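Local coordinates for protein putative oxidoreductase (Jannaschia sp., PDB 3C24) that is a putative oxidoreductase that probably binds a nicotinamide cofactor in a Rossmann-type domain and acts on a substrate not yet identified, at residues A[7-12]-A[161-166]; A[150-155]-A[167-172]. All coordinates share one frame; numbering follows the deposited sequence. Where two conformers were deposited one is given.

Contact 1: A[7-12]-A[161-166]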
loop_
_atom_site.group_PDB
_atom_site.type_symbol
_atom_site.label_atom_id
_atom_site.label_comp_id
_atom_site.label_asym_id
_atom_site.label_seq_id
_atom_site.Cartn_x
_atom_site.Cartn_y
_atom_site.Cartn_z
ATOM N N ASN A 7 -17.302 7.751 26.513
ATOM C CA ASN A 7 -18.453 6.860 26.697
ATOM C C ASN A 7 -18.955 6.926 28.116
ATOM O O ASN A 7 -18.184 7.146 29.057
ATOM C CB ASN A 7 -18.089 5.396 26.412
ATOM C CG ASN A 7 -17.359 5.215 25.098
ATOM O OD1 ASN A 7 -17.785 5.699 24.034
ATOM N ND2 ASN A 7 -16.252 4.496 25.163
ATOM N N ASP A 8 -20.261 6.703 28.253
ATOM C CA ASP A 8 -20.920 6.721 29.565
ATOM C C ASP A 8 -20.825 5.354 30.237
ATOM O O ASP A 8 -21.760 4.862 30.856
ATOM C CB ASP A 8 -22.376 7.140 29.455
ATOM C CG ASP A 8 -23.006 7.347 30.809
ATOM O OD1 ASP A 8 -22.263 7.619 31.781
ATOM O OD2 ASP A 8 -24.243 7.242 30.895
ATOM N N VAL A 9 -19.685 4.736 30.056
ATOM C CA VAL A 9 -19.413 3.456 30.692
ATOM C C VAL A 9 -18.576 3.762 31.932
ATOM O O VAL A 9 -17.596 4.503 31.885
ATOM C CB VAL A 9 -18.672 2.459 29.750
ATOM C CG1 VAL A 9 -18.144 1.261 30.567
ATOM C CG2 VAL A 9 -19.575 1.995 28.538
ATOM N N GLY A 10 -18.960 3.171 33.040
ATOM C CA GLY A 10 -18.235 3.400 34.279
ATOM C C GLY A 10 -17.018 2.500 34.367
ATOM O O GLY A 10 -16.860 1.593 33.556
ATOM N N PRO A 11 -16.141 2.763 35.346
ATOM C CA PRO A 11 -14.975 1.908 35.535
ATOM C C PRO A 11 -15.376 0.506 35.794
ATOM O O PRO A 11 -16.317 0.199 36.521
ATOM C CB PRO A 11 -14.273 2.505 36.756
ATOM C CG PRO A 11 -15.214 3.489 37.338
ATOM C CD PRO A 11 -16.149 3.913 36.265
ATOM N N LYS A 12 -14.623 -0.358 35.162
ATOM C CA LYS A 12 -14.816 -1.784 35.260
ATOM C C LYS A 12 -13.533 -2.447 35.698
ATOM O O LYS A 12 -12.464 -1.899 35.523
ATOM C CB LYS A 12 -15.192 -2.324 33.884
ATOM C CG LYS A 12 -16.452 -1.726 33.309
ATOM C CD LYS A 12 -17.698 -2.323 33.935
ATOM C CE LYS A 12 -18.949 -1.668 33.381
ATOM N NZ LYS A 12 -19.145 -0.238 33.816
ATOM N N HIS A 161 -24.060 -4.727 26.958
ATOM C CA HIS A 161 -22.638 -5.094 27.044
ATOM C C HIS A 161 -21.845 -4.655 25.839
ATOM O O HIS A 161 -20.595 -4.620 25.910
ATOM C CB HIS A 161 -22.470 -6.593 27.294
ATOM C CG HIS A 161 -22.794 -6.982 28.682
ATOM N ND1 HIS A 161 -22.555 -8.248 29.175
ATOM C CD2 HIS A 161 -23.237 -6.242 29.729
ATOM C CE1 HIS A 161 -22.912 -8.285 30.448
ATOM N NE2 HIS A 161 -23.333 -7.086 30.811
ATOM N N TYR A 162 -22.520 -4.262 24.762
ATOM C CA TYR A 162 -21.764 -3.829 23.575
ATOM C C TYR A 162 -20.965 -2.591 23.944
ATOM O O TYR A 162 -19.787 -2.517 23.682
ATOM C CB TYR A 162 -22.647 -3.542 22.350
ATOM C CG TYR A 162 -21.781 -2.989 21.251
ATOM C CD1 TYR A 162 -21.058 -3.832 20.439
ATOM C CD2 TYR A 162 -21.580 -1.618 21.117
ATOM C CE1 TYR A 162 -20.207 -3.322 19.480
ATOM C CE2 TYR A 162 -20.718 -1.116 20.155
ATOM C CZ TYR A 162 -20.031 -1.958 19.360
ATOM O OH TYR A 162 -19.151 -1.445 18.425
ATOM N N ALA A 163 -21.632 -1.646 24.589
ATOM C CA ALA A 163 -21.008 -0.355 24.962
ATOM C C ALA A 163 -19.812 -0.591 25.862
ATOM O O ALA A 163 -18.790 0.083 25.744
ATOM C CB ALA A 163 -21.999 0.574 25.644
ATOM N N ILE A 164 -19.928 -1.577 26.735
ATOM C CA ILE A 164 -18.867 -1.827 27.702
ATOM C C ILE A 164 -17.639 -2.401 26.944
ATOM O O ILE A 164 -16.515 -1.942 27.078
ATOM C CB ILE A 164 -19.330 -2.748 28.833
ATOM C CG1 ILE A 164 -20.447 -2.057 29.630
ATOM C CG2 ILE A 164 -18.147 -3.129 29.707
ATOM C CD1 ILE A 164 -21.264 -3.004 30.540
ATOM N N GLY A 165 -17.879 -3.413 26.143
ATOM C CA GLY A 165 -16.789 -4.020 25.386
ATOM C C GLY A 165 -16.127 -3.027 24.473
ATOM O O GLY A 165 -14.914 -3.031 24.292
ATOM N N ALA A 166 -16.925 -2.161 23.837
ATOM C CA ALA A 166 -16.380 -1.139 22.941
ATOM C C ALA A 166 -15.464 -0.155 23.695
ATOM O O ALA A 166 -14.390 0.243 23.204
ATOM C CB ALA A 166 -17.502 -0.390 22.223
#
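Val-9 meets Ala-163 and Ile-164 with both of its methyls because its first torsion, at 168°, sets CG1 opposite the backbone N and leaves CG2 beside that N. Val-9 CG2 lies against the helix backbone, 3.5 Å from Ala-163 O, and also touches the methyl of that alanine, Val-9 CG2 to Ala-163 CB 4.0 Å. The other methyl takes the neighbouring residue: Val-9 CG1 packs on Ile-164 CG1 at 4.1 Å, the two side chains crossing at about a right angle. Lys-12 reaches the same isoleucine with its aliphatic part. Bends at chi2 (-78°) and chi4 (-70°) fold the chain back, bringing Lys-12 CE to 3.9 Å from Ile-164 CD1, while Lys-12 NZ turns to its own segment and donates to Gly-10 O at 2.9 Å. That ammonium stands above the carbonyl plane, and the bond links Lys-12 to the backbone two residues earlier. Ile-164 also touches Ile-96 of strand 96-99, so this side chain meets both the loop and the sheet. This is a small apolar contact at the protein surface, where the N-terminal lead-in to the Rossmann-type fold runs past helix 160-172 before entering strand 13-17.

Contact 2: A[150-155]-A[167-172]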
loop_
_atom_site.group_PDB
_atom_site.type_symbol
_atom_site.label_atom_id
_atom_site.label_comp_id
_atom_site.label_asym_id
_atom_site.label_seq_id
_atom_site.Cartn_x
_atom_site.Cartn_y
_atom_site.Cartn_z
ATOM N N ILE A 150 -11.375 0.992 14.829
ATOM C CA ILE A 150 -11.465 -0.408 15.246
ATOM C C ILE A 150 -12.834 -0.977 14.846
ATOM O O ILE A 150 -13.754 -0.230 14.487
ATOM C CB ILE A 150 -11.252 -0.574 16.767
ATOM C CG1 ILE A 150 -12.417 0.029 17.566
ATOM C CG2 ILE A 150 -9.908 0.090 17.207
ATOM C CD1 ILE A 150 -12.290 -0.257 19.110
ATOM N N VAL A 151 -12.928 -2.308 14.896
ATOM C CA VAL A 151 -14.183 -3.030 14.611
ATOM C C VAL A 151 -14.521 -3.952 15.770
ATOM O O VAL A 151 -13.629 -4.594 16.355
ATOM C CB VAL A 151 -14.127 -3.840 13.281
ATOM C CG1 VAL A 151 -14.056 -2.892 12.077
ATOM C CG2 VAL A 151 -12.970 -4.863 13.311
ATOM N N CYS A 152 -15.799 -3.989 16.126
ATOM C CA CYS A 152 -16.264 -4.789 17.250
ATOM C C CYS A 152 -17.565 -5.475 16.961
ATOM O O CYS A 152 -18.409 -4.958 16.237
ATOM C CB CYS A 152 -16.518 -3.885 18.465
ATOM S SG CYS A 152 -15.126 -2.875 19.060
ATOM N N ALA A 153 -17.733 -6.632 17.594
ATOM C CA ALA A 153 -18.951 -7.393 17.517
ATOM C C ALA A 153 -19.362 -7.978 18.839
ATOM O O ALA A 153 -18.539 -8.495 19.607
ATOM C CB ALA A 153 -18.780 -8.548 16.544
ATOM N N LEU A 154 -20.647 -7.869 19.122
ATOM C CA LEU A 154 -21.248 -8.559 20.245
ATOM C C LEU A 154 -21.632 -9.936 19.733
ATOM O O LEU A 154 -22.577 -10.109 18.938
ATOM C CB LEU A 154 -22.471 -7.822 20.784
ATOM C CG LEU A 154 -23.138 -8.415 22.013
ATOM C CD1 LEU A 154 -22.166 -8.478 23.268
ATOM C CD2 LEU A 154 -24.396 -7.571 22.334
HETATM N N MSE A 155 -20.855 -10.941 20.133
HETATM C CA MSE A 155 -21.095 -12.315 19.658
HETATM C C MSE A 155 -22.283 -12.917 20.365
HETATM O O MSE A 155 -23.081 -13.639 19.786
HETATM C CB MSE A 155 -19.852 -13.194 19.848
HETATM C CG MSE A 155 -20.087 -14.639 19.534
HETATM SE SE MSE A 155 -18.409 -15.569 19.801
HETATM C CE MSE A 155 -19.025 -17.369 19.567
ATOM N N ASP A 167 -15.939 0.230 24.869
ATOM C CA ASP A 167 -15.165 1.145 25.734
ATOM C C ASP A 167 -13.813 0.512 26.110
ATOM O O ASP A 167 -12.765 1.188 26.113
ATOM C CB ASP A 167 -15.940 1.506 26.979
ATOM C CG ASP A 167 -15.224 2.532 27.821
ATOM O OD1 ASP A 167 -15.206 3.706 27.420
ATOM O OD2 ASP A 167 -14.689 2.162 28.886
ATOM N N ILE A 168 -13.832 -0.768 26.424
ATOM C CA ILE A 168 -12.602 -1.453 26.780
ATOM C C ILE A 168 -11.648 -1.478 25.577
ATOM O O ILE A 168 -10.450 -1.126 25.689
ATOM C CB ILE A 168 -12.814 -2.856 27.329
ATOM C CG1 ILE A 168 -13.726 -2.834 28.581
ATOM C CG2 ILE A 168 -11.464 -3.474 27.677
ATOM C CD1 ILE A 168 -13.284 -1.857 29.612
ATOM N N CYS A 169 -12.185 -1.817 24.418
ATOM C CA CYS A 169 -11.351 -1.845 23.194
ATOM C C CYS A 169 -10.810 -0.480 22.833
ATOM O O CYS A 169 -9.657 -0.350 22.402
ATOM C CB CYS A 169 -12.124 -2.417 21.999
ATOM S SG CYS A 169 -12.453 -4.171 22.169
ATOM N N GLU A 170 -11.627 0.542 23.042
ATOM C CA GLU A 170 -11.221 1.930 22.746
ATOM C C GLU A 170 -10.108 2.403 23.692
ATOM O O GLU A 170 -9.219 3.226 23.336
ATOM C CB GLU A 170 -12.415 2.853 22.811
ATOM C CG GLU A 170 -13.331 2.738 21.625
ATOM C CD GLU A 170 -14.695 3.380 21.851
ATOM O OE1 GLU A 170 -14.862 4.053 22.879
ATOM O OE2 GLU A 170 -15.593 3.188 21.006
ATOM N N THR A 171 -10.107 1.825 24.882
ATOM C CA THR A 171 -9.088 2.126 25.892
ATOM C C THR A 171 -7.809 1.367 25.537
ATOM O O THR A 171 -6.714 1.936 25.539
ATOM C CB THR A 171 -9.524 1.697 27.290
ATOM O OG1 THR A 171 -10.801 2.261 27.569
ATOM C CG2 THR A 171 -8.451 2.060 28.351
HETATM N N MSE A 172 -7.945 0.081 25.188
HETATM C CA MSE A 172 -6.772 -0.743 24.872
HETATM C C MSE A 172 -6.004 -0.316 23.637
HETATM O O MSE A 172 -4.752 -0.474 23.570
HETATM C CB MSE A 172 -7.159 -2.223 24.748
HETATM C CG MSE A 172 -7.664 -2.783 26.018
HETATM SE SE MSE A 172 -7.963 -4.737 25.793
HETATM C CE MSE A 172 -9.230 -4.719 24.428
#
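Ile-150 sets its CD1 methyl against segment 167-172 of the helix and makes the tight part of this contact: Ile-150 CD1 sits 3.6 Å from Cys-169 CB and 4.0 Å from Glu-170 CG. The first torsion of Ile-150, 68°, places CG1 between the backbone N and the carbonyl carbon, and chi2 near 174° extends CD1 straight on to the helix. Cys-152, two residues further along the strand, faces the helix too but packs more loosely, its SG 4.2 Å from Cys-169 CB. Phe-119 of strand 117-123 touches both cysteines and adds to the apolar packing. Strand 148-156 and helix 160-172 are the first two elements of a beta-alpha-beta unit completed by strand 176-181. The short segments run nearly antiparallel, at 154°, with their axes 9.7 Å apart at closest approach, and the helix returns the chain so that strand 176-181 can pair parallel to strand 148-156. Toward the partly exposed side the character becomes polar. Glu-170 lends only its aliphatic CG to Ile-150, then extends its carboxylate to Thr-179, whose OG1 is hydrogen-bonded to Glu-170 OE2. Beyond it, Asp-167 O accepts from Thr-171 OG1 at 2.7 Å and from Thr-171 N at 3.0 Å, the two donors arriving from opposite faces of the carbonyl plane.

Helix 160-172 serves both contacts, whose centres lie 9 Å apart: its earlier turns receive the N-terminal loop in contact 1, and its later turns pack on strand 150-155 in contact 2. Asn-7 joins the two through a probable pair of hydrogen bonds, Asn-7 ND2 standing 2.6 Å from Asp-167 OD1 and 2.7 Å from Glu-170 OE1, so one amide nitrogen spans two acidic side chains a turn apart. Val-9 CG1 packs 3.9 Å from Asp-167 OD2, and Tyr-162 OH lies 3.6 Å from Cys-152 CB. Contact 1 is at the surface, whereas contact 2 is buried; the one helix touches the loop in the first and the strand in the second.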